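Local coordinates for protein transcriptional regulator, TetR family (Agrobacterium tumefaciens, PDB 2G7S) that probably binds operator DNA as a homodimer and represses transcription, with release likely triggered by a small-molecule ligand that has not been identified, at residues 19-24 / 107-112; 78-83 / 145-150; 84-89 / 184-189; 102-107 / 125-130; 134-139 / 156-161. All coordinates share one frame; numbering follows the deposited sequence.

Contact 1: residues 19-24 / 107-112; sequences TLIIRG and ALLASE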
# COMPACT_ATOMS: atom_id res chain seq x y z
N THR A 19 -6.34 16.67 -1.34
CA THR A 19 -5.71 16.61 -0.04
C THR A 19 -6.44 15.64 0.88
O THR A 19 -5.81 14.85 1.58
CB THR A 19 -5.72 18.04 0.55
OG1 THR A 19 -4.97 18.86 -0.34
CG2 THR A 19 -5.13 18.09 1.93
N LEU A 20 -7.77 15.63 0.82
CA LEU A 20 -8.53 14.73 1.70
C LEU A 20 -8.30 13.25 1.32
O LEU A 20 -8.22 12.38 2.18
CB LEU A 20 -10.07 15.04 1.72
CG LEU A 20 -10.39 16.51 2.16
CD1 LEU A 20 -11.89 16.69 2.04
CD2 LEU A 20 -9.89 16.71 3.61
N ILE A 21 -8.28 12.97 0.00
CA ILE A 21 -8.17 11.60 -0.42
C ILE A 21 -6.78 11.01 -0.05
O ILE A 21 -6.66 9.78 0.22
CB ILE A 21 -8.50 11.47 -1.91
CG1 ILE A 21 -9.25 10.23 -2.24
CG2 ILE A 21 -7.37 11.93 -2.78
CD1 ILE A 21 -9.88 10.21 -3.65
N ILE A 22 -5.75 11.86 -0.02
CA ILE A 22 -4.43 11.39 0.39
C ILE A 22 -4.36 11.02 1.87
O ILE A 22 -3.49 10.23 2.30
CB ILE A 22 -3.36 12.42 -0.08
CG1 ILE A 22 -3.27 12.39 -1.59
CG2 ILE A 22 -1.99 12.12 0.52
CD1 ILE A 22 -2.53 13.63 -2.12
N ARG A 23 -5.28 11.54 2.67
CA ARG A 23 -5.32 11.15 4.07
C ARG A 23 -5.92 9.78 4.32
O ARG A 23 -5.52 9.07 5.24
CB ARG A 23 -6.05 12.18 4.92
CG ARG A 23 -5.26 13.49 5.08
CD ARG A 23 -6.18 14.66 5.30
NE ARG A 23 -7.30 14.45 6.21
CZ ARG A 23 -8.56 14.26 5.80
NH1 ARG A 23 -8.80 14.17 4.53
NH2 ARG A 23 -9.56 14.16 6.66
N GLY A 24 -6.95 9.43 3.55
CA GLY A 24 -7.72 8.22 3.90
C GLY A 24 -8.43 7.52 2.78
O GLY A 24 -9.23 6.67 3.13
N ALA A 107 -1.59 5.12 -5.56
CA ALA A 107 -1.20 3.98 -4.76
C ALA A 107 -2.23 3.77 -3.62
O ALA A 107 -2.52 2.63 -3.22
CB ALA A 107 0.23 4.21 -4.20
N LEU A 108 -2.70 4.87 -3.03
CA LEU A 108 -3.65 4.74 -1.94
C LEU A 108 -4.95 4.13 -2.46
O LEU A 108 -5.52 3.22 -1.86
CB LEU A 108 -3.86 6.14 -1.21
CG LEU A 108 -4.24 6.05 0.31
CD1 LEU A 108 -4.11 7.42 0.98
CD2 LEU A 108 -5.54 5.40 0.67
N LEU A 109 -5.47 4.72 -3.55
CA LEU A 109 -6.74 4.20 -4.07
C LEU A 109 -6.58 2.73 -4.49
O LEU A 109 -7.56 2.00 -4.42
CB LEU A 109 -7.19 5.02 -5.27
CG LEU A 109 -7.74 6.42 -4.90
CD1 LEU A 109 -7.89 7.29 -6.15
CD2 LEU A 109 -9.11 6.36 -4.17
N ALA A 110 -5.39 2.34 -4.98
CA ALA A 110 -5.27 0.94 -5.40
C ALA A 110 -5.58 -0.03 -4.28
O ALA A 110 -6.05 -1.13 -4.54
CB ALA A 110 -3.85 0.70 -5.94
N SER A 111 -5.32 0.35 -3.02
CA SER A 111 -5.56 -0.60 -1.94
C SER A 111 -7.04 -0.80 -1.71
O SER A 111 -7.41 -1.69 -0.93
CB SER A 111 -4.97 -0.09 -0.65
OG SER A 111 -5.67 1.07 -0.20
N GLU A 112 -7.85 0.06 -2.31
CA GLU A 112 -9.33 -0.02 -2.08
C GLU A 112 -10.08 -0.46 -3.35
O GLU A 112 -11.32 -0.33 -3.41
CB GLU A 112 -9.87 1.36 -1.74
CG GLU A 112 -9.19 2.12 -0.82
CD GLU A 112 -9.74 3.55 -0.64
OE1 GLU A 112 -9.88 4.42 -1.53
OE2 GLU A 112 -9.75 3.85 0.50
O HOH W 1 -11.39 5.17 2.07
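Helix 6-24 and helix 105-110 come closest at Ile22 and Leu108, whose CA atoms lie 7.1 Å apart, and no direct hydrogen bond joins the two segments. Leu108 makes the largest single share of the contact. With CG anti to its backbone N (chi1 -151°), it sends one methyl, CD1, onto the backbone carbonyls of Ile22 and Ile21, 3.2 Å from Ile22 O and 3.6 Å from Ile21 O. The other methyl, CD2, lies against the backbone of Gly24, where no side chain intervenes. Beside it Ile21 and Leu109 cross at about a right angle and meet methyl to methyl, Ile21 CD1 to Leu109 CD2 at 4.0 Å. A water lies 2.8 Å from Gly24 O and 2.6 Å from Glu112 OE2, within bonding distance of both. The other carboxylate oxygen of this buried acid, Glu112 OE1, holds Tyr26 N directly. Two donors of one residue hold Leu108 O, Ser111 N and Ser111 OG, the hydroxyl at 2.7 Å. The contact joins the first helix of the DNA-binding domain to the C-terminal domain, a junction that may relay ligand binding, as in other TetR-family proteins. Around it, Val56 and Val60 of helix 52-77 back Ile21 and Leu109, Arg173 of helix 154-173 donates to Ile22 O, and Arg173 of the second subunit bonds Ser111 O.

Contact 2: residues 78-83 / 145-150; sequences ISDPLE and QGRLVL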
# COMPACT_ATOMS: atom_id res chain seq x y z
N ILE A 78 17.83 15.61 -16.92
CA ILE A 78 18.87 14.74 -16.38
C ILE A 78 19.30 13.75 -17.48
O ILE A 78 18.49 13.04 -18.02
CB ILE A 78 18.32 13.97 -15.14
CG1 ILE A 78 17.78 14.94 -14.12
CG2 ILE A 78 19.35 13.05 -14.58
CD1 ILE A 78 16.96 14.18 -12.99
N SER A 79 20.60 13.73 -17.78
CA SER A 79 21.06 12.84 -18.85
C SER A 79 21.18 11.36 -18.49
O SER A 79 20.85 10.47 -19.32
CB SER A 79 22.36 13.35 -19.46
OG SER A 79 23.36 13.43 -18.46
N ASP A 80 21.61 11.06 -17.26
CA ASP A 80 21.94 9.71 -16.90
C ASP A 80 20.70 8.98 -16.34
O ASP A 80 20.08 9.45 -15.39
CB ASP A 80 23.04 9.85 -15.85
CG ASP A 80 23.55 8.55 -15.28
OD1 ASP A 80 22.90 7.54 -15.29
OD2 ASP A 80 24.67 8.58 -14.63
N PRO A 81 20.32 7.84 -16.92
CA PRO A 81 19.13 7.12 -16.40
C PRO A 81 19.20 6.81 -14.92
O PRO A 81 18.18 6.86 -14.22
CB PRO A 81 19.16 5.80 -17.22
CG PRO A 81 19.86 6.19 -18.55
CD PRO A 81 20.93 7.15 -18.08
N LEU A 82 20.39 6.47 -14.42
CA LEU A 82 20.48 6.16 -12.98
C LEU A 82 20.12 7.43 -12.17
O LEU A 82 19.43 7.37 -11.15
CB LEU A 82 21.91 5.71 -12.62
CG LEU A 82 22.22 5.57 -11.11
CD1 LEU A 82 21.42 4.40 -10.62
CD2 LEU A 82 23.76 5.43 -10.91
N GLU A 83 20.59 8.59 -12.65
CA GLU A 83 20.29 9.83 -11.95
C GLU A 83 18.84 10.22 -12.13
O GLU A 83 18.29 10.91 -11.24
CB GLU A 83 21.26 10.94 -12.44
CG GLU A 83 22.71 10.57 -12.06
CD GLU A 83 22.94 10.41 -10.59
OE1 GLU A 83 22.33 11.15 -9.79
OE2 GLU A 83 23.71 9.50 -10.21
N GLN A 145 23.00 2.35 -22.27
CA GLN A 145 24.12 3.25 -22.03
C GLN A 145 25.23 2.68 -21.13
O GLN A 145 26.24 3.42 -20.83
CB GLN A 145 23.64 4.56 -21.41
CG GLN A 145 22.72 5.34 -22.34
CD GLN A 145 22.10 6.53 -21.73
OE1 GLN A 145 22.67 7.08 -20.80
NE2 GLN A 145 20.90 6.88 -22.13
N GLY A 146 25.11 1.42 -20.76
CA GLY A 146 26.10 0.76 -19.85
C GLY A 146 26.17 1.42 -18.45
O GLY A 146 27.23 1.31 -17.77
N ARG A 147 25.06 2.06 -18.02
CA ARG A 147 25.01 2.74 -16.70
C ARG A 147 24.43 1.91 -15.54
O ARG A 147 24.54 2.37 -14.37
CB ARG A 147 24.21 4.06 -16.76
CG ARG A 147 24.80 5.16 -17.69
CD ARG A 147 26.07 5.83 -17.09
NE ARG A 147 26.20 7.23 -17.51
CZ ARG A 147 27.02 8.09 -16.91
NH1 ARG A 147 27.74 7.67 -15.88
NH2 ARG A 147 27.12 9.36 -17.33
N LEU A 148 23.77 0.78 -15.88
CA LEU A 148 23.08 -0.09 -14.90
C LEU A 148 23.34 -1.48 -15.23
O LEU A 148 23.58 -1.81 -16.42
CB LEU A 148 21.49 0.03 -15.04
CG LEU A 148 20.93 1.42 -14.91
CD1 LEU A 148 19.43 1.60 -14.97
CD2 LEU A 148 21.41 1.97 -13.55
N VAL A 149 23.19 -2.34 -14.21
CA VAL A 149 23.32 -3.79 -14.37
C VAL A 149 22.09 -4.45 -13.72
O VAL A 149 21.80 -4.18 -12.55
CB VAL A 149 24.64 -4.31 -13.71
CG1 VAL A 149 24.65 -5.81 -13.51
CG2 VAL A 149 25.83 -3.85 -14.55
N LEU A 150 21.39 -5.30 -14.47
CA LEU A 150 20.12 -5.90 -13.98
C LEU A 150 20.14 -7.39 -14.05
O LEU A 150 20.70 -7.99 -15.00
CB LEU A 150 18.91 -5.43 -14.82
CG LEU A 150 18.67 -3.93 -14.86
CD1 LEU A 150 17.46 -3.69 -15.78
CD2 LEU A 150 18.44 -3.38 -13.50
O HOH W 2 18.46 8.75 -20.68
O HOH W 3 24.92 11.06 -19.06
O HOH W 4 22.35 9.82 -21.27
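Asp80 lays its carboxylate over the guanidinium of Arg147, with the two planes only 21° apart. Asp80 OD2 sits 3.3 Å from Arg147 CZ, above the centre of the group, and 3.4 Å from Arg147 NH1. No N-H points at the acid, so this salt bridge rests on charge and stacking alone. The Arg147 chain bends at chi2 (-74°) and again at chi3, which folds the guanidinium back over Asp80. Next to it the Gln145 amide touches the proline ring, Gln145 OE1 lying 3.2 Å from Pro81 CD. Deeper in, Leu82 CD1 meets Leu148 CD2 at 3.8 Å, and this pair is flanked by Leu189 and Ile192 of helix 180-192. Waters complete the outer rim: one donates to both Ser79 O and Gln145 OE1, another links Ser79 OG to Arg147 NH2. Asp80 caps helix 81-98: Asp80 OD1 accepts from Leu82 N at 2.9 Å, 34° out of the carboxylate plane. Gly146, with positive phi, turns the chain out of helix 118-144 and brings Arg147 round to the acid. The arrangement pairs two classical helix ends, an aspartate N-cap followed by proline at the start of helix 81-98 and a Schellman motif closing helix 118-144.

Contact 3: residues 84-89 / 184-189; sequences QLRAYI and ITRPML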
# COMPACT_ATOMS: atom_id res chain seq x y z
N GLN A 84 18.17 9.78 -13.17
CA GLN A 84 16.70 10.01 -13.26
C GLN A 84 15.98 9.21 -12.17
O GLN A 84 15.08 9.76 -11.50
CB GLN A 84 16.19 9.54 -14.66
CG GLN A 84 16.75 10.49 -15.79
CD GLN A 84 16.51 9.92 -17.18
OE1 GLN A 84 16.01 8.79 -17.37
NE2 GLN A 84 16.85 10.70 -18.18
N LEU A 85 16.39 7.95 -11.96
CA LEU A 85 15.75 7.17 -10.88
C LEU A 85 16.09 7.82 -9.52
O LEU A 85 15.19 7.88 -8.64
CB LEU A 85 16.21 5.73 -10.87
CG LEU A 85 15.93 5.00 -12.18
CD1 LEU A 85 16.62 3.63 -12.11
CD2 LEU A 85 14.41 4.82 -12.32
N ARG A 86 17.32 8.28 -9.35
CA ARG A 86 17.67 8.85 -8.04
C ARG A 86 16.85 10.14 -7.81
O ARG A 86 16.39 10.44 -6.67
CB ARG A 86 19.17 9.26 -8.03
CG ARG A 86 19.70 9.58 -6.58
CD ARG A 86 21.13 10.21 -6.59
NE ARG A 86 22.01 9.43 -7.46
CZ ARG A 86 22.55 8.27 -7.12
NH1 ARG A 86 22.36 7.80 -5.87
NH2 ARG A 86 23.30 7.56 -8.01
N ALA A 87 16.63 10.93 -8.88
CA ALA A 87 15.86 12.16 -8.71
C ALA A 87 14.39 11.86 -8.44
O ALA A 87 13.72 12.61 -7.71
CB ALA A 87 15.97 13.06 -9.98
N TYR A 88 13.87 10.78 -9.00
CA TYR A 88 12.48 10.37 -8.71
C TYR A 88 12.34 9.99 -7.22
O TYR A 88 11.35 10.41 -6.55
CB TYR A 88 12.14 9.21 -9.68
CG TYR A 88 10.87 8.50 -9.34
CD1 TYR A 88 9.64 9.04 -9.60
CD2 TYR A 88 10.90 7.26 -8.76
CE1 TYR A 88 8.43 8.32 -9.26
CE2 TYR A 88 9.74 6.57 -8.43
CZ TYR A 88 8.54 7.09 -8.67
OH TYR A 88 7.38 6.38 -8.36
N ILE A 89 13.29 9.23 -6.68
CA ILE A 89 13.30 8.93 -5.27
C ILE A 89 13.32 10.22 -4.44
O ILE A 89 12.64 10.34 -3.41
CB ILE A 89 14.47 8.00 -4.90
CG1 ILE A 89 14.20 6.62 -5.51
CG2 ILE A 89 14.73 7.91 -3.35
CD1 ILE A 89 15.31 5.64 -5.23
N ILE A 184 14.53 2.31 2.37
CA ILE A 184 14.00 1.14 1.69
C ILE A 184 14.29 1.19 0.18
O ILE A 184 14.58 0.10 -0.41
CB ILE A 184 12.49 1.03 1.94
CG1 ILE A 184 12.27 0.63 3.40
CG2 ILE A 184 11.79 0.04 0.99
CD1 ILE A 184 10.84 0.83 3.86
N THR A 185 14.16 2.37 -0.44
CA THR A 185 14.23 2.41 -1.89
C THR A 185 15.66 2.58 -2.45
O THR A 185 15.94 2.10 -3.57
CB THR A 185 13.40 3.57 -2.45
OG1 THR A 185 13.80 4.81 -1.85
CG2 THR A 185 11.90 3.36 -2.22
N ARG A 186 16.54 3.22 -1.68
CA ARG A 186 17.85 3.58 -2.24
C ARG A 186 18.76 2.34 -2.41
O ARG A 186 19.63 2.34 -3.30
CB ARG A 186 18.48 4.73 -1.44
CG ARG A 186 17.67 6.02 -1.76
CD ARG A 186 18.17 7.16 -0.85
NE ARG A 186 17.50 8.42 -1.18
CZ ARG A 186 17.82 9.12 -2.24
NH1 ARG A 186 18.80 8.69 -3.09
NH2 ARG A 186 17.17 10.29 -2.51
N PRO A 187 18.71 1.35 -1.51
CA PRO A 187 19.65 0.22 -1.74
C PRO A 187 19.52 -0.43 -3.13
O PRO A 187 20.53 -0.84 -3.71
CB PRO A 187 19.36 -0.73 -0.57
CG PRO A 187 18.96 0.24 0.56
CD PRO A 187 18.08 1.28 -0.18
N MSE A 188 18.30 -0.46 -3.70
CA MSE A 188 18.15 -1.05 -5.05
C MSE A 188 18.96 -0.25 -6.04
O MSE A 188 19.68 -0.81 -6.90
CB MSE A 188 16.69 -1.13 -5.52
CG MSE A 188 16.63 -1.69 -6.98
SE MSE A 188 14.86 -2.13 -7.51
CE MSE A 188 15.19 -2.17 -9.52
N LEU A 189 18.86 1.07 -5.92
CA LEU A 189 19.53 2.00 -6.85
C LEU A 189 21.01 1.76 -6.80
O LEU A 189 21.70 1.72 -7.83
CB LEU A 189 19.14 3.45 -6.44
CG LEU A 189 18.06 4.08 -7.33
CD1 LEU A 189 17.80 5.37 -6.64
CD2 LEU A 189 18.57 4.45 -8.69
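The guanidinium of Arg186, whose NH2 forms a salt bridge with Glu93, spreads one face over a methyl of Ile89. Ile89 CG2 stands 3.5 Å from Arg186 CZ, offset toward the rim of the group. An extended chain from CG to NE carries the charge along the seam until Arg186 NH1 reaches Arg86 CG at 3.7 Å, which lies at the edge of the guanidinium. The two arginine groups are nearly parallel, their planes 15° apart, with the NH1 atoms of Arg86 and Arg186 separated by 4.6 Å. Glu190 and Glu83 bind Arg86 while Glu93 holds Arg186, so the like charges are probably well balanced. The same methyl, Ile89 CG2, lies 3.6 Å from Thr185 OG1, and that hydroxyl bonds Phe181 O one turn earlier. Leu189 packs between Leu85 and Ile89, though the exact placing of its methyls is doubtful. Leu85 continues into Leu135 and Val138 of helix 118-144, and Ile89 into Phe161 of helix 154-173. The segments run almost exactly antiparallel (176°), their axes 10.6 Å apart. Such side-by-side helix packing is the fabric of the all-helical TetR C-terminal domain, and Ile184 and Pro187 of the same last helix touch the second subunit, as expected of a dimerisation helix in this family.

Contact 4: residues 102-107 / 125-130; sequences PFCVCA and RAHFRS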
# COMPACT_ATOMS: atom_id res chain seq x y z
N PRO A 102 1.94 13.40 1.25
CA PRO A 102 3.00 12.44 1.50
C PRO A 102 2.66 11.02 1.02
O PRO A 102 3.28 10.07 1.47
CB PRO A 102 3.14 12.45 3.03
CG PRO A 102 1.66 12.61 3.46
CD PRO A 102 1.12 13.64 2.47
N PHE A 103 1.70 10.87 0.12
CA PHE A 103 1.33 9.54 -0.38
C PHE A 103 0.83 9.75 -1.80
O PHE A 103 0.17 10.78 -2.08
CB PHE A 103 0.25 8.90 0.49
CG PHE A 103 0.38 7.37 0.65
CD1 PHE A 103 0.94 6.82 1.78
CD2 PHE A 103 -0.09 6.53 -0.32
CE1 PHE A 103 1.04 5.45 1.96
CE2 PHE A 103 -0.03 5.15 -0.14
CZ PHE A 103 0.55 4.62 0.96
N CYS A 104 1.06 8.79 -2.67
CA CYS A 104 0.54 8.84 -4.03
C CYS A 104 -0.99 8.56 -4.00
O CYS A 104 -1.43 7.57 -3.41
CB CYS A 104 1.28 7.77 -4.83
SG CYS A 104 0.50 7.52 -6.49
N VAL A 105 -1.79 9.43 -4.62
CA VAL A 105 -3.24 9.24 -4.70
C VAL A 105 -3.57 7.89 -5.28
O VAL A 105 -4.50 7.22 -4.82
CB VAL A 105 -3.77 10.36 -5.67
CG1 VAL A 105 -5.22 10.06 -6.10
CG2 VAL A 105 -3.65 11.76 -5.06
N CYS A 106 -2.83 7.50 -6.34
CA CYS A 106 -3.20 6.26 -7.04
C CYS A 106 -2.76 5.05 -6.23
O CYS A 106 -3.47 4.05 -6.18
CB CYS A 106 -2.61 6.20 -8.42
SG CYS A 106 -3.47 7.40 -9.50
N ALA A 107 -1.59 5.12 -5.56
CA ALA A 107 -1.20 3.98 -4.76
C ALA A 107 -2.23 3.77 -3.62
O ALA A 107 -2.52 2.63 -3.22
CB ALA A 107 0.23 4.21 -4.20
N ARG A 125 -5.59 2.18 -12.41
CA ARG A 125 -4.76 1.16 -13.08
C ARG A 125 -3.95 1.80 -14.17
O ARG A 125 -2.80 1.36 -14.39
CB ARG A 125 -5.65 0.00 -13.59
CG ARG A 125 -6.20 -0.88 -12.48
CD ARG A 125 -7.10 -2.01 -12.96
NE ARG A 125 -7.24 -2.95 -11.82
CZ ARG A 125 -8.24 -3.82 -11.62
NH1 ARG A 125 -8.19 -4.65 -10.61
NH2 ARG A 125 -9.35 -3.75 -12.38
N ALA A 126 -4.46 2.82 -14.84
CA ALA A 126 -3.72 3.49 -15.90
C ALA A 126 -2.45 4.16 -15.34
O ALA A 126 -1.40 4.20 -16.03
CB ALA A 126 -4.61 4.50 -16.62
N HIS A 127 -2.54 4.70 -14.12
CA HIS A 127 -1.33 5.28 -13.54
C HIS A 127 -0.28 4.16 -13.30
O HIS A 127 0.90 4.36 -13.55
CB HIS A 127 -1.66 5.88 -12.20
CG HIS A 127 -0.45 6.29 -11.44
ND1 HIS A 127 0.30 7.40 -11.77
CD2 HIS A 127 0.18 5.69 -10.39
CE1 HIS A 127 1.32 7.49 -10.94
NE2 HIS A 127 1.30 6.45 -10.11
N PHE A 128 -0.70 3.02 -12.75
CA PHE A 128 0.29 1.96 -12.48
C PHE A 128 0.96 1.55 -13.79
O PHE A 128 2.19 1.30 -13.79
CB PHE A 128 -0.37 0.73 -11.81
CG PHE A 128 -0.51 0.85 -10.33
CD1 PHE A 128 -1.29 1.86 -9.71
CD2 PHE A 128 0.18 -0.05 -9.49
CE1 PHE A 128 -1.38 1.93 -8.32
CE2 PHE A 128 0.05 0.01 -8.13
CZ PHE A 128 -0.69 1.02 -7.53
N ARG A 129 0.16 1.27 -14.82
CA ARG A 129 0.81 0.78 -16.05
C ARG A 129 1.71 1.85 -16.60
O ARG A 129 2.79 1.52 -17.13
CB ARG A 129 -0.24 0.38 -17.12
CG ARG A 129 -1.11 -0.85 -16.82
CD ARG A 129 -2.18 -1.08 -17.98
NE ARG A 129 -2.40 0.13 -18.77
CZ ARG A 129 -3.48 0.93 -18.78
NH1 ARG A 129 -4.54 0.67 -18.02
NH2 ARG A 129 -3.48 2.01 -19.53
N SER A 130 1.31 3.12 -16.52
CA SER A 130 2.11 4.21 -17.07
C SER A 130 3.44 4.45 -16.30
O SER A 130 4.49 4.60 -16.91
CB SER A 130 1.25 5.48 -17.12
OG SER A 130 2.03 6.62 -17.37
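Sulfur and imidazole dominate where Cys104 and Cys106 meet His127. The sulfur of Cys106 lies 4.3 Å from the centroid of the His127 ring, 36° off its normal, an oblique sulfur-aromatic contact. Cys104 SG approaches the same ring, also obliquely, with its nearest ring atom, His127 NE2, at 3.9 Å, though the position of this sulfur is less certain. His127 reaches both because its CG is anti to the backbone N (chi1 171°), swinging the imidazole off helix 118-144 and along the start of helix 105-110.

The apolar contacts fill in around this. Cys106 CB packs on His127 CD2 at 3.5 Å, close to where the backbones come nearest, the CA atoms of Cys106 and His127 being 6.8 Å apart. Phe128, one residue on, turns its ring the other way, and its CZ comes within 4.1 Å of Ala107 CA. The ring also meets His166 of the same chain and His175 of the second subunit.

Of polar contacts there are few. The edge of the Phe128 ring is directed at a backbone carbonyl, with Cys106 O lying in the ring plane 3.7 Å from Phe128 CE1, so the slightly positive ring hydrogens probably favour the oxygen. Cys104 is the N-cap of helix 105-110, and Ala107 N donates to Cys104 SG at 3.3 Å, with the reservation already made about that atom.

No hydrogen bond crosses between the segments. Cohesion at this buried contact, whose centre lies about 4 Å from the chain's centre, probably comes largely from dispersion and from polarisable sulfurs and rings, with the Phe128 edge adding perhaps a weak electrostatic preference.

Contact 5: residues 134-139 / 156-161; sequences WLTAVL and ANAEIF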
# COMPACT_ATOMS: atom_id res chain seq x y z
N TRP A 134 7.22 4.01 -17.69
CA TRP A 134 8.31 4.99 -17.58
C TRP A 134 9.53 4.38 -16.94
O TRP A 134 10.66 4.54 -17.44
CB TRP A 134 7.84 6.24 -16.78
CG TRP A 134 8.93 7.29 -16.70
CD1 TRP A 134 9.27 8.15 -17.73
CD2 TRP A 134 9.80 7.61 -15.60
NE1 TRP A 134 10.32 8.94 -17.34
CE2 TRP A 134 10.66 8.64 -16.03
CE3 TRP A 134 9.95 7.13 -14.31
CZ2 TRP A 134 11.63 9.23 -15.20
CZ3 TRP A 134 10.94 7.74 -13.47
CH2 TRP A 134 11.77 8.74 -13.95
N LEU A 135 9.35 3.74 -15.80
CA LEU A 135 10.51 3.13 -15.11
C LEU A 135 11.18 2.09 -16.03
O LEU A 135 12.41 1.94 -16.03
CB LEU A 135 10.02 2.44 -13.81
CG LEU A 135 9.56 3.42 -12.73
CD1 LEU A 135 8.83 2.61 -11.67
CD2 LEU A 135 10.78 4.17 -12.10
N THR A 136 10.38 1.33 -16.76
CA THR A 136 10.94 0.31 -17.66
C THR A 136 11.83 0.98 -18.69
O THR A 136 12.94 0.52 -18.97
CB THR A 136 9.78 -0.49 -18.38
OG1 THR A 136 9.05 -1.23 -17.39
CG2 THR A 136 10.34 -1.48 -19.45
N ALA A 137 11.33 2.08 -19.28
CA ALA A 137 12.13 2.80 -20.29
C ALA A 137 13.41 3.39 -19.68
O ALA A 137 14.46 3.35 -20.36
CB ALA A 137 11.29 3.83 -20.99
N VAL A 138 13.36 3.93 -18.46
CA VAL A 138 14.56 4.47 -17.84
C VAL A 138 15.54 3.32 -17.63
O VAL A 138 16.77 3.47 -17.94
CB VAL A 138 14.23 5.08 -16.47
CG1 VAL A 138 15.53 5.49 -15.72
CG2 VAL A 138 13.29 6.28 -16.69
N LEU A 139 15.08 2.17 -17.10
CA LEU A 139 16.01 1.06 -16.89
C LEU A 139 16.63 0.57 -18.23
O LEU A 139 17.82 0.24 -18.29
CB LEU A 139 15.27 -0.08 -16.15
CG LEU A 139 14.94 0.31 -14.70
CD1 LEU A 139 13.90 -0.66 -14.22
CD2 LEU A 139 16.18 0.19 -13.81
N ALA A 156 10.61 -6.35 -15.44
CA ALA A 156 10.48 -6.99 -14.12
C ALA A 156 11.13 -6.15 -13.03
O ALA A 156 10.60 -6.02 -11.90
CB ALA A 156 11.15 -8.39 -14.12
N ASN A 157 12.25 -5.51 -13.36
CA ASN A 157 12.87 -4.60 -12.39
C ASN A 157 12.03 -3.35 -12.15
O ASN A 157 12.03 -2.83 -11.01
CB ASN A 157 14.27 -4.25 -12.83
CG ASN A 157 15.25 -5.37 -12.47
OD1 ASN A 157 15.76 -5.41 -11.36
ND2 ASN A 157 15.46 -6.31 -13.42
N ALA A 158 11.40 -2.83 -13.18
CA ALA A 158 10.49 -1.68 -12.99
C ALA A 158 9.34 -2.04 -12.03
O ALA A 158 8.94 -1.24 -11.19
CB ALA A 158 9.87 -1.29 -14.35
N GLU A 159 8.77 -3.23 -12.21
CA GLU A 159 7.69 -3.65 -11.34
C GLU A 159 8.16 -3.81 -9.90
O GLU A 159 7.42 -3.42 -8.95
CB GLU A 159 7.08 -4.96 -11.87
CG GLU A 159 6.26 -4.82 -13.15
CD GLU A 159 4.92 -4.12 -12.91
OE1 GLU A 159 4.28 -4.39 -11.85
OE2 GLU A 159 4.52 -3.39 -13.82
N ILE A 160 9.40 -4.31 -9.70
CA ILE A 160 9.95 -4.37 -8.33
C ILE A 160 10.17 -2.96 -7.81
O ILE A 160 9.85 -2.67 -6.63
CB ILE A 160 11.23 -5.21 -8.34
CG1 ILE A 160 10.89 -6.71 -8.59
CG2 ILE A 160 12.04 -5.03 -7.05
CD1 ILE A 160 12.06 -7.52 -9.13
N PHE A 161 10.77 -2.10 -8.60
CA PHE A 161 11.05 -0.76 -8.03
C PHE A 161 9.74 -0.00 -7.73
O PHE A 161 9.65 0.74 -6.73
CB PHE A 161 11.93 -0.02 -9.03
CG PHE A 161 12.36 1.33 -8.54
CD1 PHE A 161 13.35 1.43 -7.58
CD2 PHE A 161 11.81 2.50 -9.08
CE1 PHE A 161 13.74 2.71 -7.10
CE2 PHE A 161 12.21 3.76 -8.64
CZ PHE A 161 13.21 3.85 -7.66
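Ala158 is the small knob here, entering the hollow that Leu135, Thr136 and Leu139 form on helix 118-144. Ala158 CB lies 3.8 Å from Leu135 CB and 3.1 Å from Thr136 OG1, and so short a side chain lets the backbones draw together, with Thr136 CA and Ala158 CA 5.1 Å apart. The Thr136 hydroxyl hydrogen-bonds Ser132 O of its own helix, while its oxygen packs on the Ala158 methyl. Leu139 closes one end of the hollow by laying CD1 over the start of the next helix's knob, Leu139 CD1 being 3.5 Å from Ala158 N and 3.9 Å from Asn157 CB. The amide of Asn157 leads off the other way, its ND2 bonding Thr151 O and Thr153 O and so tying down the loop before helix 154-173. Leu135 closes the other end. It crosses Phe161 at about a right angle, with Leu135 CD2 3.6 Å from Phe161 CD2 and its other methyl, CD1, in the ring plane at the edge. Phe161 CG is anti to its backbone N (chi1 -177°), which turns the ring inward beside Leu135 and on toward Ile89 of helix 81-98. The segment axes cross steeply, at 125°, and the small Ala158 permits their 8.2 Å approach. In this all-helical C-terminal domain the crossing joins the long helix 118-144 to helix 154-173, whose Ile160 and Glu159 touch the second subunit, in keeping with the helical dimer interface of TetR-family regulators.

Contact 4 lies nearest the chain's centre and shares Ala107 and helix 105-110 with contact 1; sulfur and rings fill the former, while leucine methyls and a buried water serve the latter at the junction between domains. Contacts 2, 3 and 5 gather on the far side of the centre from contact 1, and each touches the other two: Leu82 meets Leu189, Leu148 meets Leu139, and Ile89 meets Phe161. Of these, contact 5 is buried and mainly apolar, contact 3 buried but edged with two arginines, each salt-bridged to glutamate, and contact 2, its centre about 23 Å from the chain's centre, a partly exposed rim of charge and water. All but contact 2 touch the second subunit.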